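Local coordinates for protein NAD-dependent epimerase/dehydratase (Bacteroides thetaiotaomicron, PDB 3DHN) that is a putative NAD(P)-dependent Rossmann-fold enzyme, probably an oxidoreductase or epimerase, at residues 23-28 and 43-48; 64-69 and 100-105; 157-162 and 212-217; 170-175 and 194-199. One frame throughout, in Å; residues are numbered along the deposited sequence.

Contact 1. Residues 23-28 and 43-48; sequences EALNRG and IENEHL
At the C-terminal end of helix 14-25 in the Rossmann fold, a Schellman motif closes the helix, and the loop that leads into strand 48-51 lies against it. Gly-28 is the C-prime residue, at phi 87°; its N bonds back to Leu-25 O while Phe-29 N reaches Ala-24 O. Leu-25 carries the contact. Its CG stands anti to the carbonyl carbon, and the two methyls divide the loop between them. CD1 meets Ile-43 CG2 tip to tip at 4.1 Å. CD2 enters the bend of residues 45-48, resting 3.8 Å from His-47 O and 4.2 Å from Leu-48 CB, while the Asn-45 side chain slides past it in the opposite direction. That bend is a type I turn, with Leu-48 N bonded to Asn-45 O. Within it lies a cramped Asx turn: Asn-45 OD1 accepts from His-47 N at only 2.3 Å, through a bent bond (138°). On the helix, Arg-27 NH1 forms a salt bridge with the anti lone pair of Glu-23 OE2, and Arg-27 NH2 bridges on to Asp-203 of helix 194-206. Thus a Schellman-capped helix packs Leu-25 into the turn that starts strand 48-51, outermost on that side of the Rossmann sheet.

Contact 2. Residues 64-69 and 100-105; sequences VCKGAD and KKAGVN
Two helix C-termini run out side by side here, the backbones drawing nearest at Lys-66 and Ala-102, whose CA atoms are 5.1 Å apart. Each belongs to a helix of the Rossmann fold just before the chain turns into a parallel strand: helix 58-65 leads to strand 70-73, and helix 87-101 to strand 106-110. The two exits differ. Helix 87-101 ends in a Schellman motif, with Gly-103 at phi 95° and its N bonded to Lys-100 O. The other helix leaves through a type II turn from Cys-65 to Ala-68, where Gly-67, also at positive phi, takes the third position and Ala-68 N closes back on Cys-65 O.

Between these turns the contact is small, made by aliphatic groups set against the side chain and backbone of the other turn. The Ala-102 methyl points at the opposite turn and meets Cys-65 CB at 4.0 Å, lying equally close to Lys-66 N. Lys-66 aims its own CB away, and its extended chain carries NZ to a salt bridge with Glu-63, one turn back in its helix. Asp-69 likewise looks elsewhere, its OD1 accepting from the backbone N of Lys-5 and Lys-6, where strand 6-10 begins. Buried Val-104 makes the other main approach. Its chi1 of -33° lies well off a staggered position, with CG1 turned into the mouth of the type II turn, where that methyl rests 3.7 Å from Cys-65 O and 3.9 Å from Ala-68 O.

Contact 3. Residues 157-162 and 212-217; sequences WVFFSP and QERFTI
Strands 157-161 and 213-217 run parallel near one side of the central sheet, joined by both backbone and side-chain hydrogen bonds. Phe-159 stands at the centre of the backbone pattern: its N gives to Glu-213 O, and its O takes Phe-215 N nearly along the C=O axis. Glu-213 N binds Trp-157 O at 3.3 Å, while Ser-161 N reaches Phe-215 O at 2.9 Å. Val-158 and Phe-160 bond through their backbones to strand 106-110 instead, and Trp-157 NE1 bonds to Glu-152 O. Towards the end of the pairing a side chain steps in, as Thr-216 OG1, anti to its own backbone N, donates to Ser-161 O at 2.7 Å from above the carbonyl plane. Arg-214, bent at chi2 and chi3, brings NH1 to Ser-161 OG at 2.9 Å, with the oxygen in the guanidinium plane; that hydroxyl also bonds to Gly-112 O.

On the opposite face of the sheet, Phe-160 and Phe-215 form an offset stack, centroids 4.0 Å apart and planes at 8°. Val-158 CG1 abuts the edge of the Phe-215 ring, and Tyr-197 of helix 194-206 stacks on Phe-160. At the start of the strand pair, the Trp-157 indole lies under the Gln-212 backbone, whose CA-H sits over the five-membered ring, a CH-pi contact of 3.7 Å. Gripped by Ser-161, Ser-115 and Asp-180, the buried guanidinium probably stays charged and is fixed in orientation, while Val-158, Phe-160 and Phe-215 pack on the other side.

Contact 4. Residues 170-175 and 194-199; sequences VRTGRY and VEDYAA
Asp-196 turns its carboxylate out from the first turn of helix 194-206 with chi1 at -90°, and Thr-172 answers with OG1 in the crowded position between its backbone N and carbonyl carbon, chi1 74°. The two side chains cross at about a right angle. Asp-196 OD2 thus takes two donors of one residue, Thr-172 N at 3.0 Å and Thr-172 OG1 at 2.7 Å, both from above the carboxylate plane, and Tyr-219 OH is a further partner of that oxygen. Asp-196 OD1 uses its syn lone pair for Gly-173 N at 2.8 Å, where Gly-173 has positive phi. Thr-172 OG1 in turn accepts from Arg-174 N, 2.9 Å away, which makes an ST turn. This many donors would be expected to keep the buried carboxylate ionised.

Around this grip lie flat groups. The edge of the Tyr-175 ring comes to Asp-196 OD1, its CE2 4.0 Å away. Arg-171 runs extended from CG to NE alongside the helix, its CB against Glu-195 CB, and lays one guanidinium face over the Ala-199 methyl, NH2 being 3.6 Å from it; NE pairs with Glu-23 of helix 14-25. The loop before strand 176-178 is thereby tied to the first turn of helix 194-206 by an ST turn whose N-H groups are held by a helix aspartate.

From the N terminus, contact 1 closes first, joining the end of helix 14-25 to the loop before strand 48-51. Contact 2 follows in series and pairs the exits of helices 58-65 and 87-101, with no atoms touching contact 1. Contact 3 then spans the longest loop, 157-162 to 212-217, and contact 4 is nested inside it, joining residues 170-175 to helix 194-206. These two meet where Tyr-197 OH reaches Phe-160 O and Tyr-175 packs on Ile-217. Contact 4 also touches contact 1, where Arg-27 meets Ala-199, so helix 194-206 links helix 14-25 to the strand pair.

Contact 1. Residues 23-28 and 43-48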
loop_
_atom_site.group_PDB
_atom_site.type_symbol
_atom_site.label_atom_id
_atom_site.label_comp_id
_atom_site.label_asym_id
_atom_site.label_seq_id
_atom_site.Cartn_x
_atom_site.Cartn_y
_atom_site.Cartn_z
ATOM N N GLU A 23 -13.139 -3.102 -1.442
ATOM C CA GLU A 23 -13.465 -1.755 -0.981
ATOM C C GLU A 23 -13.611 -0.769 -2.144
ATOM O O GLU A 23 -14.480 0.101 -2.120
ATOM C CB GLU A 23 -12.390 -1.260 -0.015
ATOM C CG GLU A 23 -12.569 0.167 0.485
ATOM C CD GLU A 23 -13.675 0.317 1.507
ATOM O OE1 GLU A 23 -13.983 -0.670 2.204
ATOM O OE2 GLU A 23 -14.226 1.433 1.636
ATOM N N ALA A 24 -12.765 -0.903 -3.160
ATOM C CA ALA A 24 -12.823 -0.005 -4.314
ATOM C C ALA A 24 -14.046 -0.264 -5.201
ATOM O O ALA A 24 -14.675 0.677 -5.694
ATOM C CB ALA A 24 -11.554 -0.136 -5.134
ATOM N N LEU A 25 -14.379 -1.531 -5.419
ATOM C CA LEU A 25 -15.535 -1.855 -6.250
ATOM C C LEU A 25 -16.818 -1.417 -5.550
ATOM O O LEU A 25 -17.719 -0.863 -6.181
ATOM C CB LEU A 25 -15.582 -3.358 -6.541
ATOM C CG LEU A 25 -14.432 -3.899 -7.397
ATOM C CD1 LEU A 25 -14.409 -5.418 -7.319
ATOM C CD2 LEU A 25 -14.599 -3.427 -8.846
ATOM N N ASN A 26 -16.890 -1.655 -4.243
ATOM C CA ASN A 26 -18.065 -1.288 -3.458
ATOM C C ASN A 26 -18.338 0.215 -3.472
ATOM O O ASN A 26 -19.441 0.659 -3.147
ATOM C CB ASN A 26 -17.902 -1.738 -1.997
ATOM C CG ASN A 26 -18.070 -3.238 -1.815
ATOM O OD1 ASN A 26 -17.966 -3.752 -0.699
ATOM N ND2 ASN A 26 -18.336 -3.948 -2.905
ATOM N N ARG A 27 -17.333 0.997 -3.844
ATOM C CA ARG A 27 -17.500 2.443 -3.853
ATOM C C ARG A 27 -17.581 3.079 -5.237
ATOM O O ARG A 27 -17.376 4.286 -5.400
ATOM C CB ARG A 27 -16.412 3.086 -2.983
ATOM C CG ARG A 27 -16.644 2.811 -1.496
ATOM C CD ARG A 27 -15.444 3.129 -0.610
ATOM N NE ARG A 27 -15.194 4.563 -0.471
ATOM C CZ ARG A 27 -14.317 5.087 0.383
ATOM N NH1 ARG A 27 -13.604 4.297 1.178
ATOM N NH2 ARG A 27 -14.154 6.402 0.447
ATOM N N GLY A 28 -17.876 2.247 -6.229
ATOM C CA GLY A 28 -18.069 2.735 -7.580
ATOM C C GLY A 28 -16.905 2.899 -8.527
ATOM O O GLY A 28 -17.070 3.496 -9.588
ATOM N N ILE A 43 -14.764 -12.887 -8.117
ATOM C CA ILE A 43 -15.643 -11.730 -8.037
ATOM C C ILE A 43 -16.294 -11.497 -9.396
ATOM O O ILE A 43 -15.634 -11.551 -10.435
ATOM C CB ILE A 43 -14.869 -10.467 -7.613
ATOM C CG1 ILE A 43 -14.482 -10.575 -6.136
ATOM C CG2 ILE A 43 -15.714 -9.222 -7.862
ATOM C CD1 ILE A 43 -13.685 -9.403 -5.625
ATOM N N GLU A 44 -17.596 -11.239 -9.374
ATOM C CA GLU A 44 -18.354 -11.008 -10.594
ATOM C C GLU A 44 -18.896 -9.581 -10.544
ATOM O O GLU A 44 -19.735 -9.253 -9.698
ATOM C CB GLU A 44 -19.486 -12.033 -10.670
ATOM C CG GLU A 44 -20.046 -12.278 -12.050
ATOM C CD GLU A 44 -20.996 -13.462 -12.066
ATOM O OE1 GLU A 44 -20.521 -14.614 -11.927
ATOM O OE2 GLU A 44 -22.219 -13.243 -12.210
ATOM N N ASN A 45 -18.404 -8.736 -11.445
ATOM C CA ASN A 45 -18.793 -7.327 -11.497
ATOM C C ASN A 45 -18.347 -6.728 -12.832
ATOM O O ASN A 45 -17.214 -6.933 -13.263
ATOM C CB ASN A 45 -18.138 -6.597 -10.318
ATOM C CG ASN A 45 -18.229 -5.088 -10.423
ATOM O OD1 ASN A 45 -17.667 -4.486 -11.332
ATOM N ND2 ASN A 45 -18.928 -4.469 -9.481
ATOM N N GLU A 46 -19.236 -5.990 -13.488
ATOM C CA GLU A 46 -18.910 -5.405 -14.786
ATOM C C GLU A 46 -17.855 -4.300 -14.744
ATOM O O GLU A 46 -17.337 -3.893 -15.779
ATOM C CB GLU A 46 -20.174 -4.876 -15.467
ATOM C CG GLU A 46 -20.781 -3.650 -14.812
ATOM C CD GLU A 46 -21.681 -2.879 -15.761
ATOM O OE1 GLU A 46 -21.844 -3.318 -16.923
ATOM O OE2 GLU A 46 -22.222 -1.832 -15.347
ATOM N N HIS A 47 -17.539 -3.812 -13.550
ATOM C CA HIS A 47 -16.534 -2.768 -13.389
ATOM C C HIS A 47 -15.185 -3.384 -13.034
ATOM O O HIS A 47 -14.304 -2.701 -12.517
ATOM C CB HIS A 47 -16.942 -1.804 -12.274
ATOM C CG HIS A 47 -18.093 -0.916 -12.626
ATOM N ND1 HIS A 47 -19.295 -1.399 -13.096
ATOM C CD2 HIS A 47 -18.230 0.430 -12.557
ATOM C CE1 HIS A 47 -20.123 -0.390 -13.298
ATOM N NE2 HIS A 47 -19.501 0.731 -12.979
ATOM N N LEU A 48 -15.022 -4.674 -13.319
ATOM C CA LEU A 48 -13.776 -5.362 -12.992
ATOM C C LEU A 48 -13.113 -6.134 -14.129
ATOM O O LEU A 48 -13.764 -6.900 -14.846
ATOM C CB LEU A 48 -14.006 -6.327 -11.819
ATOM C CG LEU A 48 -12.828 -7.212 -11.378
ATOM C CD1 LEU A 48 -11.714 -6.349 -10.789
ATOM C CD2 LEU A 48 -13.306 -8.229 -10.349
#

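Contact 2. Residues 64-69 and 100-105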
loop_
_atom_site.group_PDB
_atom_site.type_symbol
_atom_site.label_atom_id
_atom_site.label_comp_id
_atom_site.label_asym_id
_atom_site.label_seq_id
_atom_site.Cartn_x
_atom_site.Cartn_y
_atom_site.Cartn_z
ATOM N N VAL A 64 -0.034 -2.077 -18.902
ATOM C CA VAL A 64 -1.306 -2.273 -18.204
ATOM C C VAL A 64 -1.838 -1.035 -17.477
ATOM O O VAL A 64 -3.033 -0.949 -17.193
ATOM C CB VAL A 64 -1.218 -3.437 -17.183
ATOM C CG1 VAL A 64 -0.345 -3.049 -15.997
ATOM C CG2 VAL A 64 -2.611 -3.818 -16.716
ATOM N N CYS A 65 -0.964 -0.075 -17.185
ATOM C CA CYS A 65 -1.381 1.137 -16.481
ATOM C C CYS A 65 -1.811 2.284 -17.397
ATOM O O CYS A 65 -2.361 3.282 -16.928
ATOM C CB CYS A 65 -0.259 1.619 -15.556
ATOM S SG CYS A 65 0.144 0.475 -14.210
ATOM N N LYS A 66 -1.563 2.151 -18.698
ATOM C CA LYS A 66 -1.947 3.193 -19.652
ATOM C C LYS A 66 -3.431 3.537 -19.559
ATOM O O LYS A 66 -4.285 2.649 -19.569
ATOM C CB LYS A 66 -1.638 2.757 -21.092
ATOM C CG LYS A 66 -0.179 2.857 -21.511
ATOM C CD LYS A 66 0.012 2.327 -22.933
ATOM C CE LYS A 66 1.476 2.338 -23.355
ATOM N NZ LYS A 66 1.662 1.697 -24.691
ATOM N N GLY A 67 -3.730 4.829 -19.469
ATOM C CA GLY A 67 -5.112 5.273 -19.413
ATOM C C GLY A 67 -5.733 5.417 -18.035
ATOM O O GLY A 67 -6.759 6.085 -17.872
ATOM N N ALA A 68 -5.118 4.800 -17.035
ATOM C CA ALA A 68 -5.654 4.868 -15.688
ATOM C C ALA A 68 -5.548 6.267 -15.085
ATOM O O ALA A 68 -4.634 7.032 -15.402
ATOM C CB ALA A 68 -4.937 3.859 -14.799
ATOM N N ASP A 69 -6.506 6.590 -14.219
ATOM C CA ASP A 69 -6.536 7.875 -13.531
ATOM C C ASP A 69 -5.540 7.822 -12.362
ATOM O O ASP A 69 -4.958 8.837 -11.980
ATOM C CB ASP A 69 -7.952 8.158 -13.002
ATOM C CG ASP A 69 -8.985 8.322 -14.126
ATOM O OD1 ASP A 69 -10.196 8.397 -13.819
ATOM O OD2 ASP A 69 -8.592 8.385 -15.314
ATOM N N LYS A 100 5.146 5.708 -14.064
ATOM C CA LYS A 100 5.490 7.040 -14.566
ATOM C C LYS A 100 5.572 7.038 -16.094
ATOM O O LYS A 100 5.091 7.956 -16.752
ATOM C CB LYS A 100 6.830 7.510 -13.985
ATOM C CG LYS A 100 6.762 7.939 -12.525
ATOM C CD LYS A 100 8.072 8.570 -12.061
ATOM C CE LYS A 100 9.229 7.580 -12.139
ATOM N NZ LYS A 100 10.507 8.136 -11.611
ATOM N N LYS A 101 6.170 5.993 -16.655
ATOM C CA LYS A 101 6.316 5.908 -18.101
ATOM C C LYS A 101 4.973 5.770 -18.809
ATOM O O LYS A 101 4.876 6.023 -20.008
ATOM C CB LYS A 101 7.243 4.743 -18.467
ATOM C CG LYS A 101 7.494 4.591 -19.960
ATOM C CD LYS A 101 8.655 3.649 -20.232
ATOM C CE LYS A 101 9.980 4.284 -19.812
ATOM N NZ LYS A 101 10.256 5.553 -20.560
ATOM N N ALA A 102 3.937 5.389 -18.064
ATOM C CA ALA A 102 2.603 5.229 -18.629
ATOM C C ALA A 102 1.850 6.556 -18.659
ATOM O O ALA A 102 0.809 6.677 -19.308
ATOM C CB ALA A 102 1.815 4.201 -17.828
ATOM N N GLY A 103 2.368 7.544 -17.937
ATOM C CA GLY A 103 1.732 8.851 -17.923
ATOM C C GLY A 103 0.760 9.164 -16.798
ATOM O O GLY A 103 0.133 10.227 -16.814
ATOM N N VAL A 104 0.624 8.273 -15.815
ATOM C CA VAL A 104 -0.306 8.534 -14.714
ATOM C C VAL A 104 0.354 9.474 -13.701
ATOM O O VAL A 104 1.557 9.391 -13.441
ATOM C CB VAL A 104 -0.755 7.228 -14.013
ATOM C CG1 VAL A 104 -0.820 6.079 -15.026
ATOM C CG2 VAL A 104 0.151 6.909 -12.864
ATOM N N ASN A 105 -0.446 10.369 -13.134
ATOM C CA ASN A 105 0.056 11.361 -12.194
ATOM C C ASN A 105 -0.135 11.061 -10.705
ATOM O O ASN A 105 0.364 11.809 -9.862
ATOM C CB ASN A 105 -0.582 12.716 -12.513
ATOM C CG ASN A 105 -0.396 13.126 -13.971
ATOM O OD1 ASN A 105 0.730 13.217 -14.467
ATOM N ND2 ASN A 105 -1.506 13.378 -14.660
#

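Contact 3. Residues 157-162 and 212-217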
loop_
_atom_site.group_PDB
_atom_site.type_symbol
_atom_site.label_atom_id
_atom_site.label_comp_id
_atom_site.label_asym_id
_atom_site.label_seq_id
_atom_site.Cartn_x
_atom_site.Cartn_y
_atom_site.Cartn_z
ATOM N N TRP A 157 3.097 10.719 -5.403
ATOM C CA TRP A 157 3.077 9.449 -4.686
ATOM C C TRP A 157 2.635 9.586 -3.240
ATOM O O TRP A 157 2.747 10.650 -2.636
ATOM C CB TRP A 157 4.468 8.803 -4.704
ATOM C CG TRP A 157 5.546 9.653 -4.061
ATOM C CD1 TRP A 157 6.276 10.636 -4.658
ATOM C CD2 TRP A 157 5.980 9.608 -2.693
ATOM N NE1 TRP A 157 7.140 11.209 -3.750
ATOM C CE2 TRP A 157 6.978 10.596 -2.537
ATOM C CE3 TRP A 157 5.620 8.831 -1.584
ATOM C CZ2 TRP A 157 7.622 10.827 -1.318
ATOM C CZ3 TRP A 157 6.259 9.064 -0.367
ATOM C CH2 TRP A 157 7.250 10.053 -0.247
ATOM N N VAL A 158 2.141 8.484 -2.691
ATOM C CA VAL A 158 1.705 8.426 -1.301
ATOM C C VAL A 158 2.081 7.033 -0.802
ATOM O O VAL A 158 1.698 6.021 -1.400
ATOM C CB VAL A 158 0.171 8.621 -1.169
ATOM C CG1 VAL A 158 -0.241 8.528 0.285
ATOM C CG2 VAL A 158 -0.241 9.976 -1.719
ATOM N N PHE A 159 2.860 6.986 0.275
ATOM C CA PHE A 159 3.302 5.730 0.886
ATOM C C PHE A 159 2.458 5.591 2.159
ATOM O O PHE A 159 2.581 6.403 3.080
ATOM C CB PHE A 159 4.797 5.844 1.231
ATOM C CG PHE A 159 5.446 4.556 1.652
ATOM C CD1 PHE A 159 5.643 3.521 0.735
ATOM C CD2 PHE A 159 5.952 4.411 2.946
ATOM C CE1 PHE A 159 6.346 2.358 1.103
ATOM C CE2 PHE A 159 6.649 3.264 3.328
ATOM C CZ PHE A 159 6.851 2.229 2.402
ATOM N N PHE A 160 1.603 4.572 2.218
ATOM C CA PHE A 160 0.726 4.393 3.379
ATOM C C PHE A 160 1.229 3.317 4.353
ATOM O O PHE A 160 1.044 2.118 4.136
ATOM C CB PHE A 160 -0.695 4.075 2.875
ATOM C CG PHE A 160 -1.777 4.143 3.935
ATOM C CD1 PHE A 160 -1.563 4.792 5.147
ATOM C CD2 PHE A 160 -3.031 3.567 3.696
ATOM C CE1 PHE A 160 -2.577 4.863 6.113
ATOM C CE2 PHE A 160 -4.050 3.634 4.649
ATOM C CZ PHE A 160 -3.824 4.284 5.861
ATOM N N SER A 161 1.879 3.768 5.422
ATOM C CA SER A 161 2.424 2.872 6.450
ATOM C C SER A 161 1.344 2.353 7.392
ATOM O O SER A 161 0.756 3.126 8.152
ATOM C CB SER A 161 3.474 3.599 7.309
ATOM O OG SER A 161 4.687 3.858 6.619
ATOM N N PRO A 162 1.066 1.037 7.364
ATOM C CA PRO A 162 0.046 0.472 8.258
ATOM C C PRO A 162 0.601 0.417 9.680
ATOM O O PRO A 162 1.770 0.728 9.898
ATOM C CB PRO A 162 -0.155 -0.937 7.704
ATOM C CG PRO A 162 1.219 -1.272 7.151
ATOM C CD PRO A 162 1.595 0.010 6.448
ATOM N N GLN A 212 2.943 13.408 -2.316
ATOM C CA GLN A 212 4.376 13.133 -2.258
ATOM C C GLN A 212 4.838 12.988 -0.814
ATOM O O GLN A 212 5.758 13.681 -0.370
ATOM C CB GLN A 212 5.164 14.261 -2.947
ATOM C CG GLN A 212 4.663 14.616 -4.353
ATOM C CD GLN A 212 5.542 15.650 -5.063
ATOM O OE1 GLN A 212 6.149 15.364 -6.094
ATOM N NE2 GLN A 212 5.606 16.850 -4.510
ATOM N N GLU A 213 4.195 12.088 -0.077
ATOM C CA GLU A 213 4.556 11.873 1.320
ATOM C C GLU A 213 3.987 10.579 1.898
ATOM O O GLU A 213 3.188 9.879 1.265
ATOM C CB GLU A 213 4.081 13.056 2.170
ATOM C CG GLU A 213 2.568 13.175 2.314
ATOM C CD GLU A 213 2.138 14.558 2.795
ATOM O OE1 GLU A 213 2.745 15.070 3.755
ATOM O OE2 GLU A 213 1.192 15.130 2.213
ATOM N N ARG A 214 4.404 10.273 3.116
ATOM C CA ARG A 214 3.936 9.082 3.810
ATOM C C ARG A 214 2.975 9.488 4.917
ATOM O O ARG A 214 3.097 10.584 5.483
ATOM C CB ARG A 214 5.136 8.339 4.424
ATOM C CG ARG A 214 4.793 7.102 5.275
ATOM C CD ARG A 214 4.597 7.451 6.753
ATOM N NE ARG A 214 5.840 7.863 7.403
ATOM C CZ ARG A 214 6.844 7.051 7.723
ATOM N NH1 ARG A 214 6.770 5.751 7.467
ATOM N NH2 ARG A 214 7.943 7.546 8.284
ATOM N N PHE A 215 1.993 8.629 5.194
ATOM C CA PHE A 215 1.091 8.856 6.315
ATOM C C PHE A 215 0.827 7.491 6.941
ATOM O O PHE A 215 1.197 6.456 6.363
ATOM C CB PHE A 215 -0.202 9.618 5.923
ATOM C CG PHE A 215 -1.227 8.811 5.172
ATOM C CD1 PHE A 215 -1.036 8.462 3.837
ATOM C CD2 PHE A 215 -2.437 8.483 5.781
ATOM C CE1 PHE A 215 -2.040 7.803 3.122
ATOM C CE2 PHE A 215 -3.439 7.827 5.076
ATOM C CZ PHE A 215 -3.240 7.489 3.742
ATOM N N THR A 216 0.231 7.475 8.133
ATOM C CA THR A 216 0.009 6.222 8.827
ATOM C C THR A 216 -1.336 6.139 9.544
ATOM O O THR A 216 -2.099 7.107 9.586
ATOM C CB THR A 216 1.179 5.962 9.821
ATOM O OG1 THR A 216 1.084 4.637 10.361
ATOM C CG2 THR A 216 1.153 6.989 10.954
ATOM N N ILE A 217 -1.611 4.977 10.126
ATOM C CA ILE A 217 -2.886 4.737 10.780
ATOM C C ILE A 217 -2.729 3.814 11.987
ATOM O O ILE A 217 -1.733 3.088 12.100
ATOM C CB ILE A 217 -3.867 4.080 9.756
ATOM C CG1 ILE A 217 -5.269 3.957 10.341
ATOM C CG2 ILE A 217 -3.350 2.684 9.356
ATOM C CD1 ILE A 217 -6.316 3.507 9.320
#

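Contact 4. Residues 170-175 and 194-199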
loop_
_atom_site.group_PDB
_atom_site.type_symbol
_atom_site.label_atom_id
_atom_site.label_comp_id
_atom_site.label_asym_id
_atom_site.label_seq_id
_atom_site.Cartn_x
_atom_site.Cartn_y
_atom_site.Cartn_z
ATOM N N VAL A 170 -12.424 -6.112 11.818
ATOM C CA VAL A 170 -13.689 -5.471 11.486
ATOM C C VAL A 170 -13.435 -4.128 10.818
ATOM O O VAL A 170 -12.411 -3.494 11.062
ATOM C CB VAL A 170 -14.531 -5.211 12.764
ATOM C CG1 VAL A 170 -15.843 -4.517 12.405
ATOM C CG2 VAL A 170 -14.786 -6.526 13.497
ATOM N N ARG A 171 -14.365 -3.713 9.963
ATOM C CA ARG A 171 -14.295 -2.416 9.298
ATOM C C ARG A 171 -15.069 -1.489 10.234
ATOM O O ARG A 171 -16.277 -1.331 10.104
ATOM C CB ARG A 171 -14.984 -2.467 7.927
ATOM C CG ARG A 171 -14.915 -1.154 7.143
ATOM C CD ARG A 171 -15.688 -1.233 5.828
ATOM N NE ARG A 171 -15.527 -0.031 5.008
ATOM C CZ ARG A 171 -15.877 1.193 5.391
ATOM N NH1 ARG A 171 -16.414 1.390 6.587
ATOM N NH2 ARG A 171 -15.689 2.228 4.580
ATOM N N THR A 172 -14.368 -0.891 11.189
ATOM C CA THR A 172 -15.001 -0.010 12.166
ATOM C C THR A 172 -15.230 1.406 11.655
ATOM O O THR A 172 -16.220 2.055 12.004
ATOM C CB THR A 172 -14.153 0.091 13.444
ATOM O OG1 THR A 172 -13.005 0.911 13.189
ATOM C CG2 THR A 172 -13.680 -1.289 13.880
ATOM N N GLY A 173 -14.311 1.892 10.833
ATOM C CA GLY A 173 -14.433 3.237 10.314
ATOM C C GLY A 173 -13.889 4.234 11.326
ATOM O O GLY A 173 -13.895 5.437 11.082
ATOM N N ARG A 174 -13.414 3.735 12.465
ATOM C CA ARG A 174 -12.873 4.603 13.505
ATOM C C ARG A 174 -11.408 4.304 13.808
ATOM O O ARG A 174 -11.066 3.197 14.216
ATOM C CB ARG A 174 -13.695 4.471 14.791
ATOM C CG ARG A 174 -15.142 4.917 14.652
ATOM C CD ARG A 174 -15.844 4.959 16.007
ATOM N NE ARG A 174 -15.507 6.168 16.751
ATOM C CZ ARG A 174 -14.789 6.189 17.865
ATOM N NH1 ARG A 174 -14.326 5.062 18.376
ATOM N NH2 ARG A 174 -14.535 7.340 18.467
ATOM N N TYR A 175 -10.555 5.312 13.628
ATOM C CA TYR A 175 -9.123 5.174 13.864
ATOM C C TYR A 175 -8.455 6.537 13.778
ATOM O O TYR A 175 -9.075 7.519 13.360
ATOM C CB TYR A 175 -8.512 4.248 12.809
ATOM C CG TYR A 175 -8.970 4.569 11.402
ATOM C CD1 TYR A 175 -8.466 5.672 10.712
ATOM C CD2 TYR A 175 -9.954 3.799 10.780
ATOM C CE1 TYR A 175 -8.934 6.003 9.439
ATOM C CE2 TYR A 175 -10.428 4.119 9.512
ATOM C CZ TYR A 175 -9.914 5.221 8.849
ATOM O OH TYR A 175 -10.381 5.533 7.587
ATOM N N VAL A 194 -7.184 -5.043 8.583
ATOM C CA VAL A 194 -6.924 -4.984 7.154
ATOM C C VAL A 194 -8.072 -4.236 6.477
ATOM O O VAL A 194 -7.858 -3.453 5.556
ATOM C CB VAL A 194 -6.828 -6.402 6.550
ATOM C CG1 VAL A 194 -6.890 -6.329 5.042
ATOM C CG2 VAL A 194 -5.526 -7.058 6.978
ATOM N N GLU A 195 -9.289 -4.473 6.950
ATOM C CA GLU A 195 -10.458 -3.817 6.382
ATOM C C GLU A 195 -10.437 -2.296 6.606
ATOM O O GLU A 195 -10.737 -1.525 5.689
ATOM C CB GLU A 195 -11.738 -4.421 6.970
ATOM C CG GLU A 195 -11.996 -5.884 6.590
ATOM C CD GLU A 195 -11.007 -6.854 7.219
ATOM O OE1 GLU A 195 -10.453 -6.534 8.292
ATOM O OE2 GLU A 195 -10.803 -7.952 6.651
ATOM N N ASP A 196 -10.077 -1.859 7.812
ATOM C CA ASP A 196 -10.025 -0.414 8.073
ATOM C C ASP A 196 -8.878 0.258 7.327
ATOM O O ASP A 196 -8.989 1.428 6.931
ATOM C CB ASP A 196 -9.931 -0.113 9.574
ATOM C CG ASP A 196 -11.302 0.045 10.223
ATOM O OD1 ASP A 196 -12.215 0.580 9.550
ATOM O OD2 ASP A 196 -11.470 -0.345 11.405
ATOM N N TYR A 197 -7.782 -0.475 7.127
ATOM C CA TYR A 197 -6.645 0.065 6.385
ATOM C C TYR A 197 -7.060 0.292 4.928
ATOM O O TYR A 197 -6.676 1.288 4.303
ATOM C CB TYR A 197 -5.449 -0.899 6.456
ATOM C CG TYR A 197 -4.300 -0.524 5.547
ATOM C CD1 TYR A 197 -4.303 -0.877 4.194
ATOM C CD2 TYR A 197 -3.217 0.210 6.037
ATOM C CE1 TYR A 197 -3.248 -0.503 3.349
ATOM C CE2 TYR A 197 -2.165 0.588 5.212
ATOM C CZ TYR A 197 -2.180 0.226 3.869
ATOM O OH TYR A 197 -1.119 0.583 3.060
ATOM N N ALA A 198 -7.850 -0.626 4.383
ATOM C CA ALA A 198 -8.302 -0.493 3.001
ATOM C C ALA A 198 -9.274 0.672 2.852
ATOM O O ALA A 198 -9.207 1.430 1.878
ATOM C CB ALA A 198 -8.965 -1.786 2.534
ATOM N N ALA A 199 -10.185 0.808 3.810
ATOM C CA ALA A 199 -11.164 1.885 3.762
ATOM C C ALA A 199 -10.462 3.230 3.725
ATOM O O ALA A 199 -10.886 4.141 3.007
ATOM C CB ALA A 199 -12.090 1.818 4.968
#